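Local coordinates for protein KP700603 (Klebsiella pneumoniae 700603, PDB 5KVK) that is of unknown function but belongs to the CinA (competence-damaged protein) superfamily, some members of which deamidate nicotinamide mononucleotide, at residues Thr125-Trp130 with Thr138-Phe143; Glu14-Val19 with Ala43-Gln48; Thr31-Cys36 with Ala105-Gly110. All coordinates share one frame; numbering follows the deposited sequence.

Interaction 1: Thr125-Trp130 with Thr138-Phe143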
ATOM      1  N   THR A 125     -18.385   5.206  -7.085  1.00 27.34           N
ATOM      2  CA  THR A 125     -17.858   4.954  -8.414  1.00 29.03           C
ATOM      3  C   THR A 125     -16.362   4.622  -8.393  1.00 29.73           C
ATOM      4  O   THR A 125     -15.537   5.360  -7.823  1.00 26.63           O
ATOM      5  CB  THR A 125     -18.112   6.170  -9.301  1.00 28.61           C
ATOM      6  OG1 THR A 125     -19.526   6.497  -9.349  1.00 34.63           O
ATOM      7  CG2 THR A 125     -17.606   5.903 -10.725  1.00 29.40           C
ATOM      8  N   VAL A 126     -16.012   3.519  -9.033  1.00 26.68           N
ATOM      9  CA  VAL A 126     -14.639   3.028  -9.014  1.00 23.49           C
ATOM     10  C   VAL A 126     -14.282   2.510 -10.419  1.00 28.60           C
ATOM     11  O   VAL A 126     -14.994   1.670 -10.996  1.00 26.23           O
ATOM     12  CB  VAL A 126     -14.426   1.901  -7.976  1.00 25.85           C
ATOM     13  CG1 VAL A 126     -13.002   1.483  -7.974  1.00 24.06           C
ATOM     14  CG2 VAL A 126     -14.825   2.274  -6.522  1.00 26.76           C
ATOM     15  N   TRP A 127     -13.165   2.981 -10.961  1.00 25.99           N
ATOM     16  CA  TRP A 127     -12.604   2.456 -12.209  1.00 23.47           C
ATOM     17  C   TRP A 127     -11.501   1.449 -11.904  1.00 23.63           C
ATOM     18  O   TRP A 127     -10.698   1.664 -10.989  1.00 24.68           O
ATOM     19  CB  TRP A 127     -11.985   3.600 -13.030  1.00 24.88           C
ATOM     20  CG  TRP A 127     -12.959   4.208 -14.011  1.00 28.60           C
ATOM     21  CD1 TRP A 127     -13.666   5.368 -13.839  1.00 29.22           C
ATOM     22  CD2 TRP A 127     -13.337   3.677 -15.296  1.00 27.95           C
ATOM     23  NE1 TRP A 127     -14.455   5.616 -14.975  1.00 31.32           N
ATOM     24  CE2 TRP A 127     -14.277   4.586 -15.867  1.00 31.31           C
ATOM     25  CE3 TRP A 127     -12.970   2.533 -16.029  1.00 30.09           C
ATOM     26  CZ2 TRP A 127     -14.839   4.387 -17.138  1.00 33.59           C
ATOM     27  CZ3 TRP A 127     -13.549   2.332 -17.281  1.00 34.68           C
ATOM     28  CH2 TRP A 127     -14.473   3.252 -17.822  1.00 35.21           C
ATOM     29  N   PHE A 128     -11.448   0.389 -12.701  1.00 22.07           N
ATOM     30  CA  PHE A 128     -10.456  -0.664 -12.599  1.00 23.96           C
ATOM     31  C   PHE A 128      -9.727  -0.834 -13.925  1.00 21.90           C
ATOM     32  O   PHE A 128     -10.332  -0.728 -15.005  1.00 24.19           O
ATOM     33  CB  PHE A 128     -11.114  -1.995 -12.271  1.00 21.67           C
ATOM     34  CG  PHE A 128     -11.882  -2.003 -10.976  1.00 21.23           C
ATOM     35  CD1 PHE A 128     -13.193  -1.478 -10.908  1.00 26.35           C
ATOM     36  CD2 PHE A 128     -11.289  -2.526  -9.830  1.00 22.73           C
ATOM     37  CE1 PHE A 128     -13.892  -1.497  -9.679  1.00 27.64           C
ATOM     38  CE2 PHE A 128     -11.981  -2.540  -8.616  1.00 24.98           C
ATOM     39  CZ  PHE A 128     -13.267  -2.017  -8.551  1.00 26.09           C
ATOM     40  N   ALA A 129      -8.453  -1.163 -13.831  1.00 20.45           N
ATOM     41  CA  ALA A 129      -7.734  -1.711 -14.987  1.00 23.71           C
ATOM     42  C   ALA A 129      -6.992  -2.968 -14.568  1.00 22.93           C
ATOM     43  O   ALA A 129      -6.394  -3.033 -13.471  1.00 19.92           O
ATOM     44  CB  ALA A 129      -6.776  -0.669 -15.546  1.00 23.66           C
ATOM     45  N   TRP A 130      -6.978  -3.950 -15.465  1.00 22.33           N
ATOM     46  CA  TRP A 130      -6.172  -5.148 -15.346  1.00 20.39           C
ATOM     47  C   TRP A 130      -5.287  -5.155 -16.578  1.00 24.58           C
ATOM     48  O   TRP A 130      -5.789  -5.192 -17.701  1.00 26.47           O
ATOM     49  CB  TRP A 130      -7.053  -6.409 -15.307  1.00 21.57           C
ATOM     50  CG  TRP A 130      -8.076  -6.481 -14.209  1.00 23.13           C
ATOM     51  CD1 TRP A 130      -7.972  -7.150 -12.985  1.00 26.16           C
ATOM     52  CD2 TRP A 130      -9.355  -5.863 -14.216  1.00 24.68           C
ATOM     53  NE1 TRP A 130      -9.150  -6.963 -12.245  1.00 24.43           N
ATOM     54  CE2 TRP A 130      -9.992  -6.171 -12.975  1.00 26.46           C
ATOM     55  CE3 TRP A 130     -10.047  -5.072 -15.160  1.00 24.63           C
ATOM     56  CZ2 TRP A 130     -11.268  -5.714 -12.661  1.00 23.31           C
ATOM     57  CZ3 TRP A 130     -11.319  -4.632 -14.865  1.00 25.62           C
ATOM     58  CH2 TRP A 130     -11.938  -4.985 -13.636  1.00 25.43           C
ATOM     59  N   THR A 138     -10.530  -2.802 -18.950  1.00 26.01           N
ATOM     60  CA  THR A 138     -10.977  -1.853 -17.911  1.00 27.70           C
ATOM     61  C   THR A 138     -12.455  -2.067 -17.576  1.00 28.68           C
ATOM     62  O   THR A 138     -13.201  -2.713 -18.328  1.00 30.12           O
ATOM     63  CB  THR A 138     -10.832  -0.409 -18.352  1.00 25.79           C
ATOM     64  OG1 THR A 138     -11.650  -0.171 -19.503  1.00 28.86           O
ATOM     65  CG2 THR A 138      -9.360  -0.051 -18.679  1.00 27.06           C
ATOM     66  N   GLN A 139     -12.885  -1.468 -16.462  1.00 26.97           N
ATOM     67  CA  GLN A 139     -14.282  -1.591 -16.046  1.00 27.83           C
ATOM     68  C   GLN A 139     -14.616  -0.502 -15.045  1.00 22.62           C
ATOM     69  O   GLN A 139     -13.850  -0.317 -14.098  1.00 25.66           O
ATOM     70  CB  GLN A 139     -14.559  -2.965 -15.388  1.00 31.31           C
ATOM     71  CG  GLN A 139     -16.026  -3.153 -14.903  1.00 33.20           C
ATOM     72  CD  GLN A 139     -16.977  -3.230 -16.075  1.00 38.41           C
ATOM     73  OE1 GLN A 139     -16.800  -4.080 -16.948  1.00 39.82           O
ATOM     74  NE2 GLN A 139     -17.970  -2.328 -16.126  1.00 40.75           N
ATOM     75  N   ARG A 140     -15.782   0.150 -15.240  1.00 29.78           N
ATOM     76  CA  ARG A 140     -16.348   1.034 -14.217  1.00 27.26           C
ATOM     77  C   ARG A 140     -17.404   0.291 -13.415  1.00 27.08           C
ATOM     78  O   ARG A 140     -18.293  -0.363 -13.987  1.00 31.44           O
ATOM     79  CB  ARG A 140     -16.970   2.294 -14.821  1.00 33.23           C
ATOM     80  CG  ARG A 140     -17.097   3.431 -13.764  1.00 33.53           C
ATOM     81  CD  ARG A 140     -17.764   4.608 -14.390  1.00 44.58           C
ATOM     82  NE  ARG A 140     -19.139   4.251 -14.690  1.00 56.25           N
ATOM     83  CZ  ARG A 140     -20.008   5.066 -15.266  1.00 71.73           C
ATOM     84  NH1 ARG A 140     -19.625   6.280 -15.645  1.00 73.97           N
ATOM     85  NH2 ARG A 140     -21.246   4.652 -15.502  1.00 77.75           N
ATOM     86  N   MET A 141     -17.353   0.473 -12.096  1.00 28.08           N
ATOM     87  CA  MET A 141     -18.407  -0.000 -11.204  1.00 27.84           C
ATOM     88  C   MET A 141     -18.909   1.158 -10.350  1.00 29.97           C
ATOM     89  O   MET A 141     -18.228   2.167 -10.185  1.00 29.61           O
ATOM     90  CB  MET A 141     -17.914  -1.149 -10.308  1.00 26.71           C
ATOM     91  CG  MET A 141     -17.361  -2.343 -11.121  1.00 28.98           C
ATOM     92  SD  MET A 141     -18.630  -3.230 -11.959  1.00 34.84           S
ATOM     93  CE  MET A 141     -19.522  -4.078 -10.643  1.00 37.37           C
ATOM     94  N   ARG A 142     -20.123   1.017  -9.815  1.00 31.02           N
ATOM     95  CA  ARG A 142     -20.630   1.974  -8.816  1.00 30.26           C
ATOM     96  C   ARG A 142     -21.153   1.170  -7.639  1.00 31.19           C
ATOM     97  O   ARG A 142     -22.262   0.665  -7.705  1.00 37.85           O
ATOM     98  CB  ARG A 142     -21.716   2.876  -9.395  1.00 36.03           C
ATOM     99  CG  ARG A 142     -21.959   4.136  -8.572  1.00 45.42           C
ATOM    100  CD  ARG A 142     -23.204   4.068  -7.762  1.00 57.46           C
ATOM    101  NE  ARG A 142     -23.601   5.419  -7.377  1.00 65.99           N
ATOM    102  CZ  ARG A 142     -24.783   5.737  -6.848  1.00 74.69           C
ATOM    103  NH1 ARG A 142     -25.684   4.786  -6.607  1.00 75.85           N
ATOM    104  NH2 ARG A 142     -25.057   7.003  -6.539  1.00 77.27           N
ATOM    105  N   PHE A 143     -20.375   1.059  -6.556  1.00 27.30           N
ATOM    106  CA  PHE A 143     -20.793   0.228  -5.446  1.00 29.80           C
ATOM    107  C   PHE A 143     -21.691   1.004  -4.507  1.00 30.60           C
ATOM    108  O   PHE A 143     -21.590   2.232  -4.383  1.00 31.78           O
ATOM    109  CB  PHE A 143     -19.580  -0.281  -4.688  1.00 30.83           C
ATOM    110  CG  PHE A 143     -18.654  -1.053  -5.545  1.00 30.71           C
ATOM    111  CD1 PHE A 143     -17.468  -0.489  -6.029  1.00 27.26           C
ATOM    112  CD2 PHE A 143     -18.959  -2.354  -5.892  1.00 29.16           C
ATOM    113  CE1 PHE A 143     -16.626  -1.236  -6.838  1.00 26.54           C
ATOM    114  CE2 PHE A 143     -18.090  -3.108  -6.730  1.00 29.33           C
ATOM    115  CZ  PHE A 143     -16.916  -2.546  -7.187  1.00 29.40           C
TER
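V126 and F128 pair with M141 and Q139 in the antiparallel beta hairpin formed by strands 125-132 and 135-142, the second of which is the outermost strand at this side of the chain's mixed sheet. The register rests on two reciprocal pairs of backbone hydrogen bonds, V126 with M141 (V126 N to M141 O, 2.8 Å) and F128 with Q139. T125-R142, W127-R140 and A129-T138 form the intervening non-hydrogen-bonded pairs.

On the face bearing W127, the aliphatic stem of R140 lies across the indole as a ridge on a plate. R140 CB makes a CH-pi contact, 3.7 Å from the centroid of the six-membered ring of W127 and only 12° off its normal. With CG anti to the backbone N (chi1 -159°), the stem runs on over the pyrrole side, bringing R140 CD within 3.5 Å of W127 NE1. T138 OG1 meets the indole edge at CZ3 while hydrogen-bonded to E86, and T125 CG2 fills the flank of the stem, 3.9 Å from R140 CD.

On the other face, rings and a thioether side chain interlock. The F143 ring turns back toward the hairpin, its CE1 meeting F128 CZ tip to tip at 3.9 Å, and V126 CG2 sits at the edge of the same ring. M141 CG comes obliquely to F128 CE1, 3.9 Å away. Farther along, Q139 CB abuts the edge of the W130 ring at CZ3, 3.7 Å away. Helix 147-165 covers this side; its F157 stands edge-to-face to F128, and its A158 O accepts the W130 indole N-H. The amide of Q139, its chain bent at chi2, leads away from strand 125-132: Q139 NE2 donates to R140 O over 2.9 Å, almost straight at 179° but from above the carbonyl plane.

Interaction 2: Glu14-Val19 with Ala43-Gln48; sequences ELTTRV and AALCAQ
T16 and T17 of helix 12-26 face A44 and L45 of helix 40-46 and Q48 in the loop that follows, burying 204 Å² in all.

The polar part is a single hydrogen bond. Q48 NE2 donates to T17 OG1 over 3.0 Å, with an N-H...O angle of 166° and the oxygen lying in the amide plane. The Q48 chain, bent at chi2 (-73°), lays its amide against the helix backbone, so that OE1 comes within 3.3 Å of T17 CA. NE2 and T17 N, though close, are both donors.

The apolar part centres on the methyl of T16. CG2 is anti to the backbone N (chi1 -58° for OG1) and points toward segment 43-48, meeting Q48 CG at 3.7 Å and L45 CD2 at 3.9 Å. A44 CB lies 4.1 Å from T16 OG1. M159 of helix 147-165 touches L45 and L15, so this helix packs against both segments.

Both hydroxyls bond carbonyls of their own helix, T16 OG1 to T12 O and T17 OG1 to H13 O; only the second is bonded across this contact. Donating to a carbonyl while accepting from Q48, it helps to hold the NE2 side of the buried amide against helix 12-26.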
ATOM      1  N   GLU A  14     -10.797 -15.801   1.310  1.00 32.01           N
ATOM      2  CA  GLU A  14     -11.026 -17.041   0.557  1.00 31.02           C
ATOM      3  C   GLU A  14     -10.913 -16.825  -0.961  1.00 32.99           C
ATOM      4  O   GLU A  14     -10.185 -17.558  -1.657  1.00 33.01           O
ATOM      5  CB  GLU A  14     -12.381 -17.629   0.948  1.00 31.78           C
ATOM      6  CG  GLU A  14     -12.703 -18.954   0.274  1.00 34.79           C
ATOM      7  CD  GLU A  14     -14.097 -19.439   0.654  1.00 39.11           C
ATOM      8  OE1 GLU A  14     -14.826 -18.688   1.341  1.00 40.27           O
ATOM      9  OE2 GLU A  14     -14.429 -20.551   0.233  1.00 43.62           O
ATOM     10  N   LEU A  15     -11.596 -15.805  -1.489  1.00 32.06           N
ATOM     11  CA  LEU A  15     -11.443 -15.419  -2.903  1.00 33.36           C
ATOM     12  C   LEU A  15      -9.982 -15.205  -3.284  1.00 32.84           C
ATOM     13  O   LEU A  15      -9.517 -15.658  -4.354  1.00 28.95           O
ATOM     14  CB  LEU A  15     -12.235 -14.131  -3.150  1.00 35.82           C
ATOM     15  CG  LEU A  15     -11.970 -13.464  -4.496  1.00 38.33           C
ATOM     16  CD1 LEU A  15     -12.605 -14.416  -5.472  1.00 37.85           C
ATOM     17  CD2 LEU A  15     -12.614 -12.097  -4.584  1.00 41.71           C
ATOM     18  N   THR A  16      -9.246 -14.456  -2.450  1.00 26.61           N
ATOM     19  CA  THR A  16      -7.865 -14.164  -2.806  1.00 24.33           C
ATOM     20  C   THR A  16      -7.032 -15.433  -2.817  1.00 27.01           C
ATOM     21  O   THR A  16      -6.104 -15.559  -3.619  1.00 28.51           O
ATOM     22  CB  THR A  16      -7.269 -13.156  -1.830  1.00 27.83           C
ATOM     23  OG1 THR A  16      -8.094 -11.976  -1.870  1.00 29.92           O
ATOM     24  CG2 THR A  16      -5.851 -12.774  -2.231  1.00 28.60           C
ATOM     25  N   THR A  17      -7.315 -16.368  -1.901  1.00 26.85           N
ATOM     26  CA  THR A  17      -6.617 -17.656  -1.943  1.00 28.09           C
ATOM     27  C   THR A  17      -6.796 -18.318  -3.308  1.00 31.01           C
ATOM     28  O   THR A  17      -5.834 -18.840  -3.912  1.00 30.64           O
ATOM     29  CB  THR A  17      -7.176 -18.539  -0.826  1.00 32.41           C
ATOM     30  OG1 THR A  17      -6.857 -17.929   0.439  1.00 28.78           O
ATOM     31  CG2 THR A  17      -6.626 -19.932  -0.894  1.00 36.61           C
ATOM     32  N   ARG A  18      -8.027 -18.295  -3.822  1.00 29.63           N
ATOM     33  CA  ARG A  18      -8.301 -19.010  -5.070  1.00 30.36           C
ATOM     34  C   ARG A  18      -7.547 -18.360  -6.211  1.00 29.75           C
ATOM     35  O   ARG A  18      -6.853 -19.011  -6.994  1.00 32.15           O
ATOM     36  CB  ARG A  18      -9.791 -19.007  -5.365  1.00 32.55           C
ATOM     37  CG  ARG A  18     -10.072 -19.603  -6.715  1.00 32.75           C
ATOM     38  CD  ARG A  18     -11.537 -19.778  -7.032  1.00 37.50           C
ATOM     39  NE  ARG A  18     -12.350 -18.559  -6.897  1.00 40.08           N
ATOM     40  CZ  ARG A  18     -12.645 -17.688  -7.862  1.00 37.86           C
ATOM     41  NH1 ARG A  18     -12.136 -17.797  -9.088  1.00 35.83           N
ATOM     42  NH2 ARG A  18     -13.464 -16.686  -7.591  1.00 33.45           N
ATOM     43  N   VAL A  19      -7.611 -17.045  -6.277  1.00 26.23           N
ATOM     44  CA  VAL A  19      -6.970 -16.352  -7.384  1.00 26.60           C
ATOM     45  C   VAL A  19      -5.453 -16.431  -7.285  1.00 30.16           C
ATOM     46  O   VAL A  19      -4.761 -16.577  -8.309  1.00 28.70           O
ATOM     47  CB  VAL A  19      -7.492 -14.904  -7.424  1.00 28.15           C
ATOM     48  CG1 VAL A  19      -6.735 -14.126  -8.470  1.00 30.58           C
ATOM     49  CG2 VAL A  19      -8.953 -14.924  -7.787  1.00 29.92           C
ATOM     50  N   ALA A  43      -3.000  -5.337   0.979  1.00 19.80           N
ATOM     51  CA  ALA A  43      -3.104  -6.009   2.266  1.00 22.34           C
ATOM     52  C   ALA A  43      -3.680  -7.402   2.089  1.00 22.19           C
ATOM     53  O   ALA A  43      -3.226  -8.345   2.741  1.00 26.19           O
ATOM     54  CB  ALA A  43      -3.965  -5.200   3.238  1.00 21.23           C
ATOM     55  N   ALA A  44      -4.644  -7.558   1.168  1.00 21.77           N
ATOM     56  CA  ALA A  44      -5.248  -8.871   0.979  1.00 23.26           C
ATOM     57  C   ALA A  44      -4.235  -9.839   0.385  1.00 21.43           C
ATOM     58  O   ALA A  44      -4.183 -11.028   0.798  1.00 24.96           O
ATOM     59  CB  ALA A  44      -6.489  -8.774   0.086  1.00 23.78           C
ATOM     60  N   LEU A  45      -3.393  -9.326  -0.523  1.00 23.83           N
ATOM     61  CA  LEU A  45      -2.377 -10.169  -1.154  1.00 21.42           C
ATOM     62  C   LEU A  45      -1.305 -10.553  -0.152  1.00 25.41           C
ATOM     63  O   LEU A  45      -0.766 -11.673  -0.198  1.00 26.40           O
ATOM     64  CB  LEU A  45      -1.768  -9.434  -2.341  1.00 20.85           C
ATOM     65  CG  LEU A  45      -2.831  -9.074  -3.419  1.00 20.54           C
ATOM     66  CD1 LEU A  45      -2.395  -8.100  -4.552  1.00 23.88           C
ATOM     67  CD2 LEU A  45      -3.356 -10.402  -4.037  1.00 23.57           C
ATOM     68  N   CYS A  46      -0.921  -9.610   0.710  1.00 22.67           N
ATOM     69  CA  CYS A  46       0.128  -9.958   1.663  1.00 22.16           C
ATOM     70  C   CYS A  46      -0.366 -10.864   2.758  1.00 26.69           C
ATOM     71  O   CYS A  46       0.473 -11.475   3.434  1.00 27.52           O
ATOM     72  CB  CYS A  46       0.752  -8.680   2.276  1.00 25.96           C
ATOM     73  SG  CYS A  46       1.583  -7.626   0.996  1.00 24.27           S
ATOM     74  N   ALA A  47      -1.678 -10.939   2.984  1.00 25.53           N
ATOM     75  CA  ALA A  47      -2.240 -11.789   4.013  1.00 27.14           C
ATOM     76  C   ALA A  47      -2.262 -13.256   3.584  1.00 29.89           C
ATOM     77  O   ALA A  47      -2.523 -14.138   4.430  1.00 34.63           O
ATOM     78  CB  ALA A  47      -3.679 -11.377   4.394  1.00 28.32           C
ATOM     79  N   GLN A  48      -1.948 -13.523   2.317  1.00 28.94           N
ATOM     80  CA  GLN A  48      -1.895 -14.864   1.745  1.00 29.93           C
ATOM     81  C   GLN A  48      -0.680 -15.628   2.239  1.00 36.64           C
ATOM     82  O   GLN A  48       0.336 -15.051   2.634  1.00 40.10           O
ATOM     83  CB  GLN A  48      -1.849 -14.793   0.227  1.00 32.40           C
ATOM     84  CG  GLN A  48      -3.153 -14.436  -0.360  1.00 31.35           C
ATOM     85  CD  GLN A  48      -4.072 -15.599  -0.236  1.00 37.70           C
ATOM     86  OE1 GLN A  48      -3.750 -16.675  -0.715  1.00 46.84           O
ATOM     87  NE2 GLN A  48      -5.202 -15.410   0.402  1.00 36.42           N
TER

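Interaction 3: Thr31-Cys36 with Ala105-Gly110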
ATOM      1  N   THR A  31       1.218  -7.018  -9.616  1.00 18.42           N
ATOM      2  CA  THR A  31       1.521  -5.815  -8.869  1.00 20.60           C
ATOM      3  C   THR A  31       0.264  -4.943  -8.852  1.00 21.22           C
ATOM      4  O   THR A  31      -0.652  -5.154  -9.641  1.00 21.70           O
ATOM      5  CB  THR A  31       2.727  -5.065  -9.512  1.00 21.43           C
ATOM      6  OG1 THR A  31       3.132  -3.954  -8.684  1.00 20.59           O
ATOM      7  CG2 THR A  31       2.393  -4.599 -10.964  1.00 20.00           C
ATOM      8  N   THR A  32       0.213  -3.952  -7.943  1.00 20.88           N
ATOM      9  CA  THR A  32      -1.019  -3.185  -7.701  1.00 19.01           C
ATOM     10  C   THR A  32      -0.730  -1.697  -7.465  1.00 22.58           C
ATOM     11  O   THR A  32       0.281  -1.308  -6.868  1.00 19.80           O
ATOM     12  CB  THR A  32      -1.788  -3.718  -6.434  1.00 19.11           C
ATOM     13  OG1 THR A  32      -0.923  -3.648  -5.294  1.00 20.49           O
ATOM     14  CG2 THR A  32      -2.272  -5.201  -6.646  1.00 18.46           C
ATOM     15  N   ALA A  33      -1.660  -0.862  -7.922  1.00 20.31           N
ATOM     16  CA  ALA A  33      -1.625   0.614  -7.752  1.00 19.67           C
ATOM     17  C   ALA A  33      -3.020   1.027  -7.312  1.00 20.89           C
ATOM     18  O   ALA A  33      -4.020   0.752  -8.005  1.00 20.43           O
ATOM     19  CB  ALA A  33      -1.254   1.347  -9.058  1.00 20.73           C
ATOM     20  N   GLU A  34      -3.114   1.593  -6.109  1.00 20.96           N
ATOM     21  CA  GLU A  34      -4.374   1.915  -5.474  1.00 20.56           C
ATOM     22  C   GLU A  34      -4.493   3.391  -5.127  1.00 20.88           C
ATOM     23  O   GLU A  34      -3.516   4.034  -4.806  1.00 22.72           O
ATOM     24  CB  GLU A  34      -4.538   1.160  -4.150  1.00 22.28           C
ATOM     25  CG  GLU A  34      -4.683  -0.345  -4.379  1.00 20.59           C
ATOM     26  CD  GLU A  34      -4.694  -1.057  -3.028  1.00 21.54           C
ATOM     27  OE1 GLU A  34      -5.711  -0.957  -2.319  1.00 23.26           O
ATOM     28  OE2 GLU A  34      -3.673  -1.688  -2.625  1.00 21.02           O
ATOM     29  N   SER A  35      -5.733   3.874  -5.157  1.00 24.40           N
ATOM     30  CA  SER A  35      -5.959   5.205  -4.649  1.00 25.60           C
ATOM     31  C   SER A  35      -6.983   5.039  -3.519  1.00 23.79           C
ATOM     32  O   SER A  35      -6.583   4.844  -2.362  1.00 26.54           O
ATOM     33  CB  SER A  35      -6.361   6.117  -5.812  1.00 25.11           C
ATOM     34  OG  SER A  35      -6.364   7.450  -5.367  1.00 28.60           O
ATOM     35  N   CYS A  36      -8.286   5.016  -3.865  1.00 25.44           N
ATOM     36  CA  CYS A  36      -9.332   5.050  -2.843  1.00 26.54           C
ATOM     37  C   CYS A  36      -9.359   3.791  -1.987  1.00 24.54           C
ATOM     38  O   CYS A  36      -9.817   3.865  -0.817  1.00 26.92           O
ATOM     39  CB  CYS A  36     -10.721   5.299  -3.459  1.00 28.28           C
ATOM     40  SG  CYS A  36     -11.284   3.988  -4.585  1.00 29.86           S
ATOM     41  N   ALA A 105      -0.731  -6.026 -13.859  1.00 24.46           N
ATOM     42  CA  ALA A 105      -0.963  -4.924 -12.902  1.00 20.39           C
ATOM     43  C   ALA A 105      -2.445  -4.678 -12.753  1.00 23.24           C
ATOM     44  O   ALA A 105      -3.172  -4.649 -13.751  1.00 24.63           O
ATOM     45  CB  ALA A 105      -0.306  -3.612 -13.340  1.00 22.79           C
ATOM     46  N   ILE A 106      -2.886  -4.467 -11.509  1.00 20.70           N
ATOM     47  CA  ILE A 106      -4.240  -3.975 -11.252  1.00 20.45           C
ATOM     48  C   ILE A 106      -4.143  -2.550 -10.760  1.00 19.15           C
ATOM     49  O   ILE A 106      -3.331  -2.253  -9.864  1.00 21.20           O
ATOM     50  CB  ILE A 106      -4.966  -4.831 -10.208  1.00 23.49           C
ATOM     51  CG1 ILE A 106      -5.272  -6.182 -10.831  1.00 26.19           C
ATOM     52  CG2 ILE A 106      -6.221  -4.116  -9.735  1.00 25.31           C
ATOM     53  CD1 ILE A 106      -5.869  -7.126  -9.773  1.00 29.24           C
ATOM     54  N   ALA A 107      -4.948  -1.630 -11.380  1.00 19.69           N
ATOM     55  CA  ALA A 107      -5.021  -0.258 -10.867  1.00 19.71           C
ATOM     56  C   ALA A 107      -6.476   0.006 -10.504  1.00 20.84           C
ATOM     57  O   ALA A 107      -7.391  -0.387 -11.231  1.00 21.37           O
ATOM     58  CB  ALA A 107      -4.531   0.803 -11.908  1.00 21.83           C
ATOM     59  N   ILE A 108      -6.702   0.682  -9.373  1.00 22.14           N
ATOM     60  CA  ILE A 108      -8.053   0.987  -8.943  1.00 23.05           C
ATOM     61  C   ILE A 108      -8.077   2.481  -8.596  1.00 21.28           C
ATOM     62  O   ILE A 108      -7.255   2.930  -7.791  1.00 24.87           O
ATOM     63  CB  ILE A 108      -8.440   0.181  -7.706  1.00 25.41           C
ATOM     64  CG1 ILE A 108      -8.280  -1.335  -7.936  1.00 23.57           C
ATOM     65  CG2 ILE A 108      -9.869   0.623  -7.177  1.00 27.00           C
ATOM     66  CD1 ILE A 108      -8.658  -2.179  -6.637  1.00 25.26           C
ATOM     67  N   SER A 109      -9.028   3.214  -9.164  1.00 20.94           N
ATOM     68  CA  SER A 109      -9.182   4.632  -8.864  1.00 23.41           C
ATOM     69  C   SER A 109     -10.657   4.951  -8.782  1.00 24.37           C
ATOM     70  O   SER A 109     -11.405   4.644  -9.729  1.00 24.99           O
ATOM     71  CB  SER A 109      -8.506   5.510  -9.957  1.00 25.52           C
ATOM     72  OG  SER A 109      -8.574   6.863  -9.523  1.00 26.63           O
ATOM     73  N   GLY A 110     -11.078   5.577  -7.672  1.00 26.56           N
ATOM     74  CA  GLY A 110     -12.501   5.770  -7.475  1.00 25.92           C
ATOM     75  C   GLY A 110     -12.740   6.732  -6.313  1.00 25.70           C
ATOM     76  O   GLY A 110     -11.791   7.258  -5.704  1.00 27.39           O
TER
HETATM   77  O   HOH W   1      -7.740   2.358  -5.063  1.00 50.45           O
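The central parallel strand pair of the alpha/beta sheet aligns T31-E34 with A105-I108, residue against residue, their axes 4.7 Å apart and only 11° from parallel. The bonds alternate along the ladder: I106 N donates to T31 O, A33 N to I106 O at 2.9 Å, and I108 N to A33 O at 3.0 Å. The N-H and C=O of I106 thus both point to the same neighbouring strand, bracketing T32. The ladder weakens at its carboxyl end, where S35 N reaches I108 O at 3.2 Å with an N-H...O angle of 132°.

T31, A33, A105 and A107 form a face of small side chains. T31 CG2 lies 3.7 Å from A105 CB, and helix 86-100 packs there through I96. T32, E34, I106 and I108 occupy the other face, against L41 of helix 40-46. The buried E34 carboxylate accepts backbone N-H groups from L41 and A42 and bonds T37 OG1, joining the strand to the start of that helix.

Beyond the ladder C36 packs against G110. C36 SG, set between its backbone N and carbonyl carbon (chi1 63°), lies 3.5 Å from G110 N, while C36 CB is 3.2 Å from G110 O. A parallel pair at the centre of a mixed sheet, the first strand leading through a loop into a helix, with helices packed on both faces, is typical of a three-layer alpha/beta/alpha sandwich.

How the interactions relate
Interactions 1 and 3 are neighbouring strand pairs of one mixed sheet, their centres 10 Å apart. Strand 104-110 of interaction 3 lies beside strand 125-132 of interaction 1: W127 N to S109 O (2.7 Å) and A129 O to A107 N (2.9 Å) are probable hydrogen bonds joining the hairpin to the parallel pair. V126 CG1 also packs on I108 CG2. Interaction 2 lies outside the sheet, its centre 16 Å from that of interaction 3, and meets it through L45 CD1 and T32 CG2, 3.6 Å apart. It does not touch interaction 1, with nearest atoms about 8 Å apart, yet helix 147-165 packs against both. Along the chain, interactions 2 and 3 interlace.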